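Local coordinates for protein hexameric cytochrome (Silicibacter pomeroyi, PDB 2OYY) that is a hexameric, all-helical protein that binds heme b with a tyrosine as axial ligand to the iron, and whose physiological role is unknown, at residues S25-A28 / V29-Q33; L42-V45 / Y46-D49; L9-T13 / P14-F18; F18-A21 / V22-S25. All coordinates share one frame; numbering follows the deposited sequence.

Interaction 1 of 4, residues S25-A28 / V29-Q33; sequences SRIA and VKKTQ. With HEM (protoporphyrin IX containing Fe), chain J.
Arg26 and Lys30 are joined by a straight backbone bond, Lys30 N giving to Arg26 O at 2.8 Å, while the side chain of Arg26 leaves the helix at a steep angle to that bond and lies down on the heme. From CB outward, the first torsion sets CG beside the backbone N and opposite the carbonyl carbon (chi1 -58°), which brings CG to 3.5 Å from heme C1B. CD then sits 3.4 Å from heme C4A. The chain next bends at chi3 (52°), and that kink keeps the rest low over the porphyrin: NE stands above pyrrole nitrogen NA, CZ follows alongside it, NH1 comes to 3.2 Å from heme C1A, and NH2 reaches over toward C4D. One guanidinium face thus rests on the macrocycle, on the side opposite the axial Tyr46. This is the last part of helix 14-32, which forms one wall of the heme pocket. Val29, a turn on from Arg26, adds an apolar patch there, its CG1 lying 3.5 Å from heme CMC. On another flank Ile27 and Lys31 run side by side in the same direction, Ile27 CD1 touching the methylenes of the extended lysine; Lys31 NZ goes on to a salt bridge with Asp19 of a neighbouring subunit. The helix stops at Thr32. There Val29 O receives two donors, Thr32 OG1 at 3.0 Å and Gln33 N at 2.9 Å, as Gln33 turns out of the helical conformation.

Interaction 2 of 4, residues L42-V45 / Y46-D49; sequences LRAV and YEKD. With HEM (protoporphyrin IX containing Fe), chain J.
Tyr46 OH, the phenolic oxygen, is held by two partners: it binds the heme iron (FE) at 2.0 Å, and Arg43 NH1 donates a hydrogen bond to it at 2.8 Å. That second bond is somewhat bent (140° at the hydrogen), and the oxygen lies a little out of the guanidinium plane, whose tilt against the tyrosine ring is 65°. Arg43 reaches this spot by a bend at chi2 (63°), which folds the chain back along the heme; its CD packs on Tyr46 CE1, and its CB and CG lean on pyrrole ring D. The guanidinium is sandwiched. Heme meso carbon CHA lies over the centre of one face, and Glu47 CB lies over the opposite face, nearer its rim. Glu47 OE1 adds a salt bridge to Arg43 NE at 3.5 Å, but from well out of the guanidinium plane, so charge alone links them. Arg43 NH2 has a further partner in Thr32 O of a neighbouring subunit. Nearby, Leu42 CB meets the heme vinyl atom CAC at 3.8 Å, and Leu42 O accepts from Tyr46 N as helix 36-46 ends. The chain then makes a type I turn to Asp49, the N-cap of helix 50-70. An arginine hydrogen-bonded to a tyrosine ligand recalls the proximal side of heme catalases; here too, the N-H would be expected to draw electron density from the ligand oxygen and temper its donation to iron.

Interaction 3 of 4, residues L9-T13 / P14-F18; sequences LVTAT and PQEGF
Thr13 OG1 accepts a hydrogen bond from Glu16 N at 3.2 Å, nearly straight at 159°. The threonine can do this because its hydroxyl stands between the backbone N and the carbonyl carbon (chi1 71°), tucked over the first turn, where it also brushes Gln15 CB at 3.4 Å. Thr13 and Gln15 point the same way, but the glutamine turns its amide outward, OE1 accepting from Leu6 N of a neighbouring subunit. Glu16 heads off at nearly a right angle to Gln15. Its CG leaves opposite the carbonyl carbon (chi1 -75°) and the chain beyond is extended, so the carboxylate swings back along the incoming loop; OE2 takes Ala12 N at 3.2 Å, met from above the carboxylate plane, and lies 3.5 Å from Ala12 CB. In this it departs from a true capping box, in which the glutamate would return to the N-H of the cap residue itself. Thr11 points at this turn and packs against Ile67 of helix 50-70. Pro14, which has no N-H to give, fills the first helical position, and a threonine N-cap followed by proline is a typical start for an alpha helix, here helix 14-32.

Interaction 4 of 4, residues F18-A21 / V22-S25; sequences FDLA and VKLS. With HEM (protoporphyrin IX containing Fe), chain J.
Four backbone bonds hold Phe18, Asp19, Leu20 and Ala21 to Val22, Lys23, Leu24 and Ser25 in the usual i to i+4 pattern of an alpha helix; the bond from Leu24 N to Leu20 O, at 2.8 Å, is the straightest. The pattern gains a side-chain bond at the end: Ala21 O accepts both Ser25 N at 3.2 Å and Ser25 OG at 2.9 Å. The two donors come from opposite faces of the carbonyl plane, with the hydroxyl folded back beside its own backbone N (chi1 -61°). Among the charged groups, the extended Lys23 carries its NZ to a weak hydrogen bond with Trp5 O.

The apolar contacts fall on two flanks. Toward the heme, the two branches of Val22 divide the work. CG1, opposite the backbone N (chi1 -180°), reaches heme methyl CMA at 3.5 Å, while CG2 turns back to the Phe18 ring, meeting CE2 at 3.8 Å. That ring is also met edge-to-face by Trp5 of a neighbouring subunit and touches Phe64 of its own chain. Ser25 CB lies 3.6 Å from the vinyl carbon CBB. On the other flank Leu20 CD1 leans loosely on Leu24 CG, both leucines packing against Leu6 in the N-terminal loop. The buried serine hydroxyl is thus satisfied within its own helix, while Val22 CG1 and Ser25 CB meet the heme edge together with Ser25 O, a carbonyl oxygen that itself accepts from Ser57 OG of a neighbouring subunit.

Interactions 3, 4 and 1 follow one another down helix 14-32, from the N-cap at one end to the last turn at the other; 3 and 4 share Phe18, and 4 and 1 share Ser25. Centres lie about 9 Å apart between 3 and 4 and about 12 Å between 4 and 1, with interactions 1 and 3 on opposite sides of the chain's centre. Interaction 2 comes later, where helix 36-46 runs into the turn before helix 50-70, about 16 Å from interaction 1 and 27 Å from interaction 3, centre to centre. Interactions 1, 2 and 4 all touch the same heme, so helices 14-32 and 36-46 both line its pocket, while all four lie beside neighbouring subunits of the hexamer.

Interaction 1 of 4, residues S25-A28 / V29-Q33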
# COMPACT_ATOMS: atom_id res chain seq x y z
N SER A 25 -12.35 5.68 -6.52
CA SER A 25 -11.01 5.95 -7.00
C SER A 25 -11.01 7.17 -7.89
O SER A 25 -10.12 8.01 -7.81
CB SER A 25 -10.47 4.75 -7.78
OG SER A 25 -10.41 3.59 -6.96
N ARG A 26 -12.02 7.27 -8.75
CA ARG A 26 -12.09 8.35 -9.72
C ARG A 26 -12.53 9.66 -9.12
O ARG A 26 -12.17 10.73 -9.63
CB ARG A 26 -13.04 7.98 -10.85
CG ARG A 26 -12.64 6.72 -11.57
CD ARG A 26 -13.55 6.49 -12.75
NE ARG A 26 -13.59 7.69 -13.55
CZ ARG A 26 -14.25 7.80 -14.69
NH1 ARG A 26 -14.93 6.76 -15.16
NH2 ARG A 26 -14.22 8.95 -15.34
N ILE A 27 -13.31 9.60 -8.04
CA ILE A 27 -13.81 10.81 -7.44
C ILE A 27 -12.66 11.55 -6.76
O ILE A 27 -12.62 12.78 -6.78
CB ILE A 27 -15.10 10.61 -6.53
CG1 ILE A 27 -14.81 10.89 -5.06
CG2 ILE A 27 -15.75 9.24 -6.69
CD1 ILE A 27 -15.10 12.31 -4.64
N ALA A 28 -11.71 10.82 -6.18
CA ALA A 28 -10.52 11.47 -5.62
C ALA A 28 -9.83 12.29 -6.70
O ALA A 28 -9.35 13.40 -6.46
CB ALA A 28 -9.56 10.46 -5.03
N VAL A 29 -9.80 11.73 -7.91
CA VAL A 29 -9.18 12.37 -9.05
C VAL A 29 -9.97 13.60 -9.48
O VAL A 29 -9.41 14.69 -9.63
CB VAL A 29 -9.03 11.38 -10.21
CG1 VAL A 29 -8.56 12.11 -11.46
CG2 VAL A 29 -8.07 10.27 -9.84
N LYS A 30 -11.27 13.43 -9.67
CA LYS A 30 -12.13 14.53 -10.09
C LYS A 30 -12.09 15.71 -9.10
O LYS A 30 -12.24 16.87 -9.51
CB LYS A 30 -13.57 14.04 -10.31
CG LYS A 30 -14.47 15.02 -11.05
CD LYS A 30 -15.81 14.37 -11.40
CE LYS A 30 -16.77 15.36 -12.08
NZ LYS A 30 -17.95 14.70 -12.69
N LYS A 31 -11.85 15.43 -7.81
CA LYS A 31 -11.78 16.50 -6.82
C LYS A 31 -10.48 17.27 -6.89
O LYS A 31 -10.46 18.49 -6.76
CB LYS A 31 -12.02 15.97 -5.41
CG LYS A 31 -13.47 15.69 -5.16
CD LYS A 31 -13.83 15.54 -3.71
CE LYS A 31 -15.37 15.55 -3.57
NZ LYS A 31 -15.87 14.97 -2.28
N THR A 32 -9.40 16.57 -7.15
CA THR A 32 -8.09 17.18 -7.12
C THR A 32 -7.79 17.81 -8.48
O THR A 32 -6.87 18.62 -8.61
CB THR A 32 -7.05 16.15 -6.78
OG1 THR A 32 -7.02 15.19 -7.83
CG2 THR A 32 -7.43 15.41 -5.49
N GLN A 33 -8.58 17.44 -9.49
CA GLN A 33 -8.44 18.02 -10.82
C GLN A 33 -9.80 18.17 -11.49
O GLN A 33 -10.15 17.38 -12.37
CB GLN A 33 -7.49 17.17 -11.68
CG GLN A 33 -7.24 17.71 -13.09
CD GLN A 33 -6.88 19.19 -13.11
OE1 GLN A 33 -7.76 20.05 -13.04
NE2 GLN A 33 -5.58 19.49 -13.22
CHA HEM J . -12.55 6.60 -17.79
CHB HEM J . -11.21 4.19 -13.87
CHC HEM J . -7.92 7.59 -12.89
CHD HEM J . -9.60 10.29 -16.55
C1A HEM J . -12.47 5.64 -16.83
C2A HEM J . -13.27 4.42 -16.78
C3A HEM J . -12.89 3.75 -15.69
C4A HEM J . -11.86 4.53 -15.02
CMA HEM J . -13.44 2.39 -15.20
CAA HEM J . -14.33 4.01 -17.83
CBA HEM J . -13.64 3.49 -19.10
CGA HEM J . -14.66 3.10 -20.15
O1A HEM J . -15.70 2.46 -19.82
O2A HEM J . -14.45 3.42 -21.34
C1B HEM J . -10.22 4.92 -13.25
C2B HEM J . -9.59 4.56 -12.00
C3B HEM J . -8.67 5.49 -11.73
C4B HEM J . -8.70 6.47 -12.80
CMB HEM J . -9.96 3.30 -11.17
CAB HEM J . -7.74 5.54 -10.50
CBB HEM J . -7.88 6.50 -9.57
C1C HEM J . -8.08 8.60 -13.81
C2C HEM J . -7.27 9.78 -13.90
C3C HEM J . -7.73 10.54 -14.90
C4C HEM J . -8.86 9.85 -15.49
CMC HEM J . -6.08 10.07 -12.96
CAC HEM J . -7.17 11.88 -15.41
CBC HEM J . -7.24 12.97 -14.67
C1D HEM J . -10.56 9.54 -17.21
C2D HEM J . -11.32 10.02 -18.34
C3D HEM J . -12.23 8.88 -18.70
C4D HEM J . -11.93 7.82 -17.78
CMD HEM J . -11.28 11.39 -19.04
CAD HEM J . -13.25 8.88 -19.86
CBD HEM J . -12.45 8.31 -21.03
CGD HEM J . -13.26 8.22 -22.29
O1D HEM J . -13.58 9.31 -22.83
O2D HEM J . -13.55 7.07 -22.74
NA HEM J . -11.62 5.66 -15.74
NB HEM J . -9.65 6.09 -13.71
NC HEM J . -9.05 8.66 -14.80
ND HEM J . -10.94 8.24 -16.91
FE HEM J . -10.19 7.02 -15.38

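Interaction 2 of 4, residues L42-V45 / Y46-D49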
# COMPACT_ATOMS: atom_id res chain seq x y z
N LEU A 42 -5.24 13.72 -19.98
CA LEU A 42 -4.41 12.80 -19.21
C LEU A 42 -4.89 11.39 -19.43
O LEU A 42 -4.11 10.44 -19.35
CB LEU A 42 -4.45 13.12 -17.72
CG LEU A 42 -4.05 14.52 -17.24
CD1 LEU A 42 -3.90 14.47 -15.77
CD2 LEU A 42 -2.74 14.99 -17.89
N ARG A 43 -6.19 11.26 -19.70
CA ARG A 43 -6.78 9.97 -20.01
C ARG A 43 -6.10 9.37 -21.23
O ARG A 43 -5.68 8.21 -21.20
CB ARG A 43 -8.30 10.10 -20.21
CG ARG A 43 -8.97 8.90 -20.88
CD ARG A 43 -8.85 7.64 -20.03
NE ARG A 43 -9.60 6.54 -20.63
CZ ARG A 43 -9.80 5.36 -20.06
NH1 ARG A 43 -9.31 5.08 -18.87
NH2 ARG A 43 -10.50 4.45 -20.70
N ALA A 44 -6.00 10.18 -22.28
CA ALA A 44 -5.34 9.74 -23.52
C ALA A 44 -3.94 9.17 -23.21
O ALA A 44 -3.47 8.26 -23.88
CB ALA A 44 -5.27 10.88 -24.53
N VAL A 45 -3.32 9.70 -22.17
CA VAL A 45 -1.98 9.29 -21.73
C VAL A 45 -1.92 7.98 -20.89
O VAL A 45 -1.19 7.05 -21.25
CB VAL A 45 -1.27 10.44 -20.97
CG1 VAL A 45 0.01 9.96 -20.33
CG2 VAL A 45 -1.00 11.64 -21.92
N TYR A 46 -2.66 7.91 -19.79
CA TYR A 46 -2.60 6.74 -18.89
C TYR A 46 -3.40 5.52 -19.36
O TYR A 46 -3.15 4.39 -18.89
CB TYR A 46 -3.03 7.12 -17.46
CG TYR A 46 -4.51 6.95 -17.21
CD1 TYR A 46 -5.40 7.99 -17.50
CD2 TYR A 46 -5.04 5.75 -16.70
CE1 TYR A 46 -6.77 7.85 -17.27
CE2 TYR A 46 -6.42 5.60 -16.49
CZ TYR A 46 -7.28 6.66 -16.77
OH TYR A 46 -8.63 6.55 -16.58
N GLU A 47 -4.37 5.71 -20.26
CA GLU A 47 -5.23 4.60 -20.70
C GLU A 47 -4.41 3.57 -21.48
O GLU A 47 -4.87 2.44 -21.69
CB GLU A 47 -6.40 5.10 -21.54
CG GLU A 47 -6.23 4.98 -23.06
CD GLU A 47 -7.17 5.87 -23.83
OE1 GLU A 47 -8.40 5.65 -23.78
OE2 GLU A 47 -6.67 6.81 -24.49
N LYS A 48 -3.21 3.98 -21.88
CA LYS A 48 -2.33 3.16 -22.69
C LYS A 48 -0.95 2.97 -22.03
O LYS A 48 0.01 2.58 -22.70
CB LYS A 48 -2.17 3.78 -24.10
CG LYS A 48 -1.32 5.05 -24.15
CD LYS A 48 -1.38 5.75 -25.51
CE LYS A 48 -2.80 6.25 -25.81
NZ LYS A 48 -2.93 7.09 -27.06
N ASP A 49 -0.88 3.24 -20.72
CA ASP A 49 0.35 3.10 -19.92
C ASP A 49 0.15 1.91 -19.00
O ASP A 49 -0.67 1.95 -18.08
CB ASP A 49 0.65 4.39 -19.12
CG ASP A 49 1.94 4.31 -18.27
OD1 ASP A 49 2.16 3.31 -17.53
OD2 ASP A 49 2.75 5.28 -18.32
CHA HEM J . -12.55 6.60 -17.79
CHB HEM J . -11.21 4.19 -13.87
CHC HEM J . -7.92 7.59 -12.89
CHD HEM J . -9.60 10.29 -16.55
C1A HEM J . -12.47 5.64 -16.83
C2A HEM J . -13.27 4.42 -16.78
C3A HEM J . -12.89 3.75 -15.69
C4A HEM J . -11.86 4.53 -15.02
CMA HEM J . -13.44 2.39 -15.20
CAA HEM J . -14.33 4.01 -17.83
CBA HEM J . -13.64 3.49 -19.10
CGA HEM J . -14.66 3.10 -20.15
O1A HEM J . -15.70 2.46 -19.82
O2A HEM J . -14.45 3.42 -21.34
C1B HEM J . -10.22 4.92 -13.25
C2B HEM J . -9.59 4.56 -12.00
C3B HEM J . -8.67 5.49 -11.73
C4B HEM J . -8.70 6.47 -12.80
CMB HEM J . -9.96 3.30 -11.17
CAB HEM J . -7.74 5.54 -10.50
CBB HEM J . -7.88 6.50 -9.57
C1C HEM J . -8.08 8.60 -13.81
C2C HEM J . -7.27 9.78 -13.90
C3C HEM J . -7.73 10.54 -14.90
C4C HEM J . -8.86 9.85 -15.49
CMC HEM J . -6.08 10.07 -12.96
CAC HEM J . -7.17 11.88 -15.41
CBC HEM J . -7.24 12.97 -14.67
C1D HEM J . -10.56 9.54 -17.21
C2D HEM J . -11.32 10.02 -18.34
C3D HEM J . -12.23 8.88 -18.70
C4D HEM J . -11.93 7.82 -17.78
CMD HEM J . -11.28 11.39 -19.04
CAD HEM J . -13.25 8.88 -19.86
CBD HEM J . -12.45 8.31 -21.03
CGD HEM J . -13.26 8.22 -22.29
O1D HEM J . -13.58 9.31 -22.83
O2D HEM J . -13.55 7.07 -22.74
NA HEM J . -11.62 5.66 -15.74
NB HEM J . -9.65 6.09 -13.71
NC HEM J . -9.05 8.66 -14.80
ND HEM J . -10.94 8.24 -16.91
FE HEM J . -10.19 7.02 -15.38

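Interaction 3 of 4, residues L9-T13 / P14-F18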
# COMPACT_ATOMS: atom_id res chain seq x y z
N LEU A 9 -21.84 3.08 1.63
CA LEU A 9 -20.87 2.11 1.17
C LEU A 9 -21.57 0.78 1.08
O LEU A 9 -21.01 -0.19 0.58
CB LEU A 9 -19.74 1.98 2.17
CG LEU A 9 -18.85 3.16 2.52
CD1 LEU A 9 -17.88 2.68 3.61
CD2 LEU A 9 -18.11 3.66 1.28
N VAL A 10 -22.78 0.72 1.60
CA VAL A 10 -23.55 -0.52 1.53
C VAL A 10 -23.91 -0.77 0.06
O VAL A 10 -24.41 0.11 -0.64
CB VAL A 10 -24.77 -0.49 2.46
CG1 VAL A 10 -25.51 -1.81 2.40
CG2 VAL A 10 -24.33 -0.18 3.89
N THR A 11 -23.60 -1.99 -0.39
CA THR A 11 -23.74 -2.40 -1.77
C THR A 11 -24.46 -3.76 -1.81
O THR A 11 -24.12 -4.66 -1.05
CB THR A 11 -22.33 -2.48 -2.42
OG1 THR A 11 -22.05 -1.27 -3.15
CG2 THR A 11 -22.24 -3.64 -3.34
N ALA A 12 -25.46 -3.89 -2.69
CA ALA A 12 -26.29 -5.11 -2.76
C ALA A 12 -25.50 -6.37 -3.11
O ALA A 12 -25.70 -7.42 -2.49
CB ALA A 12 -27.45 -4.92 -3.75
N THR A 13 -24.62 -6.27 -4.11
CA THR A 13 -23.78 -7.41 -4.48
C THR A 13 -22.29 -7.07 -4.43
O THR A 13 -21.91 -5.92 -4.65
CB THR A 13 -24.13 -7.95 -5.89
OG1 THR A 13 -23.71 -7.01 -6.89
CG2 THR A 13 -25.66 -8.23 -6.01
N PRO A 14 -21.43 -8.07 -4.15
CA PRO A 14 -19.99 -7.81 -4.27
C PRO A 14 -19.61 -7.08 -5.54
O PRO A 14 -18.77 -6.20 -5.52
CB PRO A 14 -19.40 -9.22 -4.26
CG PRO A 14 -20.35 -10.01 -3.44
CD PRO A 14 -21.72 -9.45 -3.72
N GLN A 15 -20.25 -7.44 -6.65
CA GLN A 15 -20.04 -6.78 -7.92
C GLN A 15 -20.27 -5.27 -7.84
O GLN A 15 -19.44 -4.47 -8.31
CB GLN A 15 -20.99 -7.38 -8.95
CG GLN A 15 -20.61 -7.10 -10.37
CD GLN A 15 -21.30 -8.05 -11.31
OE1 GLN A 15 -21.25 -9.26 -11.10
NE2 GLN A 15 -21.96 -7.52 -12.34
N GLU A 16 -21.39 -4.89 -7.25
CA GLU A 16 -21.72 -3.48 -7.09
C GLU A 16 -20.68 -2.77 -6.22
O GLU A 16 -20.49 -1.56 -6.32
CB GLU A 16 -23.12 -3.32 -6.50
CG GLU A 16 -24.31 -3.57 -7.43
CD GLU A 16 -25.65 -3.21 -6.76
OE1 GLU A 16 -26.73 -3.54 -7.33
OE2 GLU A 16 -25.63 -2.59 -5.66
N GLY A 17 -20.00 -3.52 -5.36
CA GLY A 17 -18.96 -2.98 -4.49
C GLY A 17 -17.71 -2.61 -5.27
O GLY A 17 -17.12 -1.56 -5.05
N PHE A 18 -17.32 -3.47 -6.20
CA PHE A 18 -16.18 -3.21 -7.07
C PHE A 18 -16.40 -1.98 -7.96
O PHE A 18 -15.47 -1.18 -8.17
CB PHE A 18 -15.86 -4.45 -7.92
CG PHE A 18 -14.51 -4.42 -8.52
CD1 PHE A 18 -13.43 -4.93 -7.83
CD2 PHE A 18 -14.30 -3.82 -9.75
CE1 PHE A 18 -12.15 -4.87 -8.37
CE2 PHE A 18 -13.02 -3.74 -10.29
CZ PHE A 18 -11.94 -4.27 -9.60

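Interaction 4 of 4, residues F18-A21 / V22-S25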
# COMPACT_ATOMS: atom_id res chain seq x y z
N PHE A 18 -17.32 -3.47 -6.20
CA PHE A 18 -16.18 -3.21 -7.07
C PHE A 18 -16.40 -1.98 -7.96
O PHE A 18 -15.47 -1.18 -8.17
CB PHE A 18 -15.86 -4.45 -7.92
CG PHE A 18 -14.51 -4.42 -8.52
CD1 PHE A 18 -13.43 -4.93 -7.83
CD2 PHE A 18 -14.30 -3.82 -9.75
CE1 PHE A 18 -12.15 -4.87 -8.37
CE2 PHE A 18 -13.02 -3.74 -10.29
CZ PHE A 18 -11.94 -4.27 -9.60
N ASP A 19 -17.62 -1.81 -8.47
CA ASP A 19 -17.96 -0.61 -9.25
C ASP A 19 -18.00 0.61 -8.35
O ASP A 19 -17.68 1.71 -8.77
CB ASP A 19 -19.31 -0.75 -9.95
CG ASP A 19 -19.34 -1.91 -10.91
OD1 ASP A 19 -18.49 -1.95 -11.83
OD2 ASP A 19 -20.23 -2.78 -10.73
N LEU A 20 -18.40 0.42 -7.10
CA LEU A 20 -18.36 1.52 -6.15
C LEU A 20 -16.91 1.84 -5.85
O LEU A 20 -16.57 3.00 -5.65
CB LEU A 20 -19.16 1.20 -4.87
CG LEU A 20 -19.16 2.29 -3.78
CD1 LEU A 20 -19.59 3.62 -4.32
CD2 LEU A 20 -19.99 1.91 -2.56
N ALA A 21 -16.06 0.82 -5.84
CA ALA A 21 -14.62 0.97 -5.58
C ALA A 21 -13.92 1.72 -6.70
O ALA A 21 -13.06 2.57 -6.44
CB ALA A 21 -13.96 -0.38 -5.37
N VAL A 22 -14.28 1.40 -7.95
CA VAL A 22 -13.76 2.11 -9.13
C VAL A 22 -14.24 3.55 -9.05
O VAL A 22 -13.51 4.50 -9.40
CB VAL A 22 -14.23 1.46 -10.48
CG1 VAL A 22 -13.66 2.23 -11.67
CG2 VAL A 22 -13.82 -0.01 -10.56
N LYS A 23 -15.47 3.72 -8.57
CA LYS A 23 -16.05 5.06 -8.46
C LYS A 23 -15.27 5.87 -7.46
O LYS A 23 -14.84 6.97 -7.77
CB LYS A 23 -17.53 5.02 -8.06
CG LYS A 23 -18.15 6.40 -7.88
CD LYS A 23 -19.64 6.29 -7.68
CE LYS A 23 -20.26 7.65 -7.36
NZ LYS A 23 -21.73 7.51 -7.09
N LEU A 24 -15.09 5.32 -6.26
CA LEU A 24 -14.36 6.01 -5.21
C LEU A 24 -12.95 6.45 -5.62
O LEU A 24 -12.44 7.46 -5.14
CB LEU A 24 -14.31 5.16 -3.95
CG LEU A 24 -15.60 5.14 -3.12
CD1 LEU A 24 -15.33 4.56 -1.74
CD2 LEU A 24 -16.22 6.52 -2.99
N SER A 25 -12.35 5.68 -6.52
CA SER A 25 -11.01 5.95 -7.00
C SER A 25 -11.01 7.17 -7.89
O SER A 25 -10.12 8.01 -7.81
CB SER A 25 -10.47 4.75 -7.78
OG SER A 25 -10.41 3.59 -6.96
CHA HEM J . -12.55 6.60 -17.79
CHB HEM J . -11.21 4.19 -13.87
CHC HEM J . -7.92 7.59 -12.89
CHD HEM J . -9.60 10.29 -16.55
C1A HEM J . -12.47 5.64 -16.83
C2A HEM J . -13.27 4.42 -16.78
C3A HEM J . -12.89 3.75 -15.69
C4A HEM J . -11.86 4.53 -15.02
CMA HEM J . -13.44 2.39 -15.20
CAA HEM J . -14.33 4.01 -17.83
CBA HEM J . -13.64 3.49 -19.10
CGA HEM J . -14.66 3.10 -20.15
O1A HEM J . -15.70 2.46 -19.82
O2A HEM J . -14.45 3.42 -21.34
C1B HEM J . -10.22 4.92 -13.25
C2B HEM J . -9.59 4.56 -12.00
C3B HEM J . -8.67 5.49 -11.73
C4B HEM J . -8.70 6.47 -12.80
CMB HEM J . -9.96 3.30 -11.17
CAB HEM J . -7.74 5.54 -10.50
CBB HEM J . -7.88 6.50 -9.57
C1C HEM J . -8.08 8.60 -13.81
C2C HEM J . -7.27 9.78 -13.90
C3C HEM J . -7.73 10.54 -14.90
C4C HEM J . -8.86 9.85 -15.49
CMC HEM J . -6.08 10.07 -12.96
CAC HEM J . -7.17 11.88 -15.41
CBC HEM J . -7.24 12.97 -14.67
C1D HEM J . -10.56 9.54 -17.21
C2D HEM J . -11.32 10.02 -18.34
C3D HEM J . -12.23 8.88 -18.70
C4D HEM J . -11.93 7.82 -17.78
CMD HEM J . -11.28 11.39 -19.04
CAD HEM J . -13.25 8.88 -19.86
CBD HEM J . -12.45 8.31 -21.03
CGD HEM J . -13.26 8.22 -22.29
O1D HEM J . -13.58 9.31 -22.83
O2D HEM J . -13.55 7.07 -22.74
NA HEM J . -11.62 5.66 -15.74
NB HEM J . -9.65 6.09 -13.71
NC HEM J . -9.05 8.66 -14.80
ND HEM J . -10.94 8.24 -16.91
FE HEM J . -10.19 7.02 -15.38